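Local atomic coordinates of uncharacterized protein lp_1913 (Lactobacillus plantarum, PDB entry 3FLH), a protein that is of unknown function but carries a rhodanese-like domain, a fold found in sulfurtransferases and in related phosphatases. Residues B[37-42]-B[75-80]. Numbering follows the deposited sequence.
Sequences DVRNAP and VVYDWT
Asp37 and Tyr77 meet where two neighbouring parallel strands end, and the carboxylate of Asp37 illustrates how one buried acid can tie a strand end to the loop that follows. With CG anti to the backbone N (chi1 -171°), the acid lies beside the phenol: Tyr77 OH makes a weak hydrogen bond of 2.6 Å to Asp37 OD2, the ring and carboxylate planes being 54° apart; its stronger partner is the backbone N of Ile50, which donates to it. Asp37 CA sits over one face of the Tyr77 ring, toward the rim, a CH-pi contact. At Val38 the backbone N donates to Tyr77 O over 3.1 Å, while CG1 packs against CB of Val76 and CG2 rests on the Tyr77 carbonyl. Arg39 then turns back on Asp37. Its backbone N reaches Asp37 OD1 in an Asx turn, and its guanidinium grips the carboxylate side-on, NE to OD1 at 2.9 Å and NH2 to OD2, completing a salt bridge; NH1 makes a second, to Asp48. Arg39 CD lies 3.9 Å from Trp79 CB, the side chains crossing at about a right angle. A water links Asn40 N to Asp78 OD1, while OD2 bonds Thr83 OG1. Asp37-Val38-Arg39 matches the Asp-Val-Arg motif of many rhodanese domains, and Asp78 probably stands where catalytic members carry cysteine, opening the active-site loop. Strand 33-37 lies between 73-77 and 54-55 in the sheet, with Val38 and Val76 against Ala89 of helix 85-95, and Arg39 and Tyr77 against Leu107 of helix 106-112.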
loop_
_atom_site.group_PDB
_atom_site.type_symbol
_atom_site.label_atom_id
_atom_site.label_comp_id
_atom_site.label_asym_id
_atom_site.label_seq_id
_atom_site.Cartn_x
_atom_site.Cartn_y
_atom_site.Cartn_z
ATOM N N ASP B 37 -8.538 12.151 10.940
ATOM C CA ASP B 37 -7.433 12.585 10.086
ATOM C C ASP B 37 -6.177 12.344 10.921
ATOM O O ASP B 37 -5.898 13.100 11.845
ATOM C CB ASP B 37 -7.575 14.083 9.774
ATOM C CG ASP B 37 -6.601 14.561 8.727
ATOM O OD1 ASP B 37 -5.409 14.180 8.785
ATOM O OD2 ASP B 37 -7.023 15.333 7.827
ATOM N N VAL B 38 -5.427 11.294 10.607
ATOM C CA VAL B 38 -4.231 10.984 11.388
ATOM C C VAL B 38 -2.927 11.543 10.829
ATOM O O VAL B 38 -1.847 11.103 11.222
ATOM C CB VAL B 38 -4.072 9.460 11.580
ATOM C CG1 VAL B 38 -5.331 8.887 12.225
ATOM C CG2 VAL B 38 -3.810 8.786 10.245
ATOM N N ARG B 39 -3.021 12.509 9.918
ATOM C CA ARG B 39 -1.826 13.125 9.337
ATOM C C ARG B 39 -1.070 13.891 10.428
ATOM O O ARG B 39 -1.633 14.199 11.477
ATOM C CB ARG B 39 -2.208 14.106 8.217
ATOM C CG ARG B 39 -2.792 13.488 6.947
ATOM C CD ARG B 39 -3.180 14.581 5.941
ATOM N NE ARG B 39 -4.233 15.452 6.466
ATOM C CZ ARG B 39 -4.523 16.663 5.991
ATOM N NH1 ARG B 39 -3.839 17.167 4.971
ATOM N NH2 ARG B 39 -5.498 17.377 6.546
ATOM N N ASN B 40 0.202 14.201 10.181
ATOM C CA ASN B 40 0.997 14.945 11.152
ATOM C C ASN B 40 0.453 16.365 11.297
ATOM O O ASN B 40 -0.061 16.949 10.339
ATOM C CB ASN B 40 2.476 14.978 10.740
ATOM C CG ASN B 40 2.677 15.377 9.289
ATOM O OD1 ASN B 40 3.137 14.572 8.473
ATOM N ND2 ASN B 40 2.335 16.619 8.958
ATOM N N ALA B 41 0.562 16.910 12.506
ATOM C CA ALA B 41 0.063 18.247 12.817
ATOM C C ALA B 41 0.334 19.329 11.767
ATOM O O ALA B 41 -0.594 20.000 11.317
ATOM C CB ALA B 41 0.605 18.697 14.178
ATOM N N PRO B 42 1.604 19.514 11.361
ATOM C CA PRO B 42 1.913 20.544 10.363
ATOM C C PRO B 42 1.069 20.488 9.093
ATOM O O PRO B 42 0.648 21.521 8.579
ATOM C CB PRO B 42 3.404 20.329 10.091
ATOM C CG PRO B 42 3.596 18.872 10.367
ATOM C CD PRO B 42 2.782 18.668 11.621
ATOM N N VAL B 75 -12.856 5.656 10.981
ATOM C CA VAL B 75 -12.194 5.522 9.687
ATOM C C VAL B 75 -10.986 6.458 9.722
ATOM O O VAL B 75 -11.134 7.668 9.882
ATOM C CB VAL B 75 -13.139 5.931 8.521
ATOM C CG1 VAL B 75 -12.436 5.769 7.181
ATOM C CG2 VAL B 75 -14.407 5.074 8.555
ATOM N N VAL B 76 -9.792 5.899 9.579
ATOM C CA VAL B 76 -8.582 6.708 9.616
ATOM C C VAL B 76 -8.012 6.923 8.215
ATOM O O VAL B 76 -8.292 6.149 7.305
ATOM C CB VAL B 76 -7.487 6.032 10.487
ATOM C CG1 VAL B 76 -7.987 5.835 11.908
ATOM C CG2 VAL B 76 -7.101 4.693 9.881
ATOM N N TYR B 77 -7.222 7.982 8.045
ATOM C CA TYR B 77 -6.589 8.256 6.760
ATOM C C TYR B 77 -5.387 9.186 6.886
ATOM O O TYR B 77 -5.352 10.071 7.743
ATOM C CB TYR B 77 -7.601 8.857 5.769
ATOM C CG TYR B 77 -7.981 10.300 6.044
ATOM C CD1 TYR B 77 -7.145 11.355 5.651
ATOM C CD2 TYR B 77 -9.186 10.612 6.678
ATOM C CE1 TYR B 77 -7.506 12.680 5.882
ATOM C CE2 TYR B 77 -9.557 11.933 6.912
ATOM C CZ TYR B 77 -8.720 12.954 6.511
ATOM O OH TYR B 77 -9.107 14.252 6.708
ATOM N N ASP B 78 -4.396 8.963 6.033
ATOM C CA ASP B 78 -3.205 9.797 6.007
ATOM C C ASP B 78 -3.320 10.513 4.670
ATOM O O ASP B 78 -4.317 10.340 3.957
ATOM C CB ASP B 78 -1.932 8.935 6.069
ATOM C CG ASP B 78 -0.657 9.760 6.288
ATOM O OD1 ASP B 78 -0.748 10.977 6.571
ATOM O OD2 ASP B 78 0.447 9.186 6.188
ATOM N N TRP B 79 -2.322 11.310 4.314
ATOM C CA TRP B 79 -2.409 12.044 3.058
ATOM C C TRP B 79 -2.459 11.121 1.850
ATOM O O TRP B 79 -3.091 11.436 0.843
ATOM C CB TRP B 79 -1.251 13.042 2.930
ATOM C CG TRP B 79 0.111 12.439 2.757
ATOM C CD1 TRP B 79 0.875 11.832 3.712
ATOM C CD2 TRP B 79 0.884 12.426 1.554
ATOM N NE1 TRP B 79 2.086 11.445 3.176
ATOM C CE2 TRP B 79 2.115 11.797 1.851
ATOM C CE3 TRP B 79 0.657 12.888 0.251
ATOM C CZ2 TRP B 79 3.119 11.618 0.889
ATOM C CZ3 TRP B 79 1.657 12.709 -0.707
ATOM C CH2 TRP B 79 2.871 12.079 -0.379
ATOM N N THR B 80 -1.817 9.965 1.960
ATOM C CA THR B 80 -1.807 9.023 0.856
ATOM C C THR B 80 -1.861 7.594 1.391
ATOM O O THR B 80 -1.473 7.333 2.532
ATOM C CB THR B 80 -0.536 9.225 -0.008
ATOM O OG1 THR B 80 -0.695 8.555 -1.261
ATOM C CG2 THR B 80 0.688 8.673 0.708
HETATM O O HOH W 1 1.063 13.123 7.630
#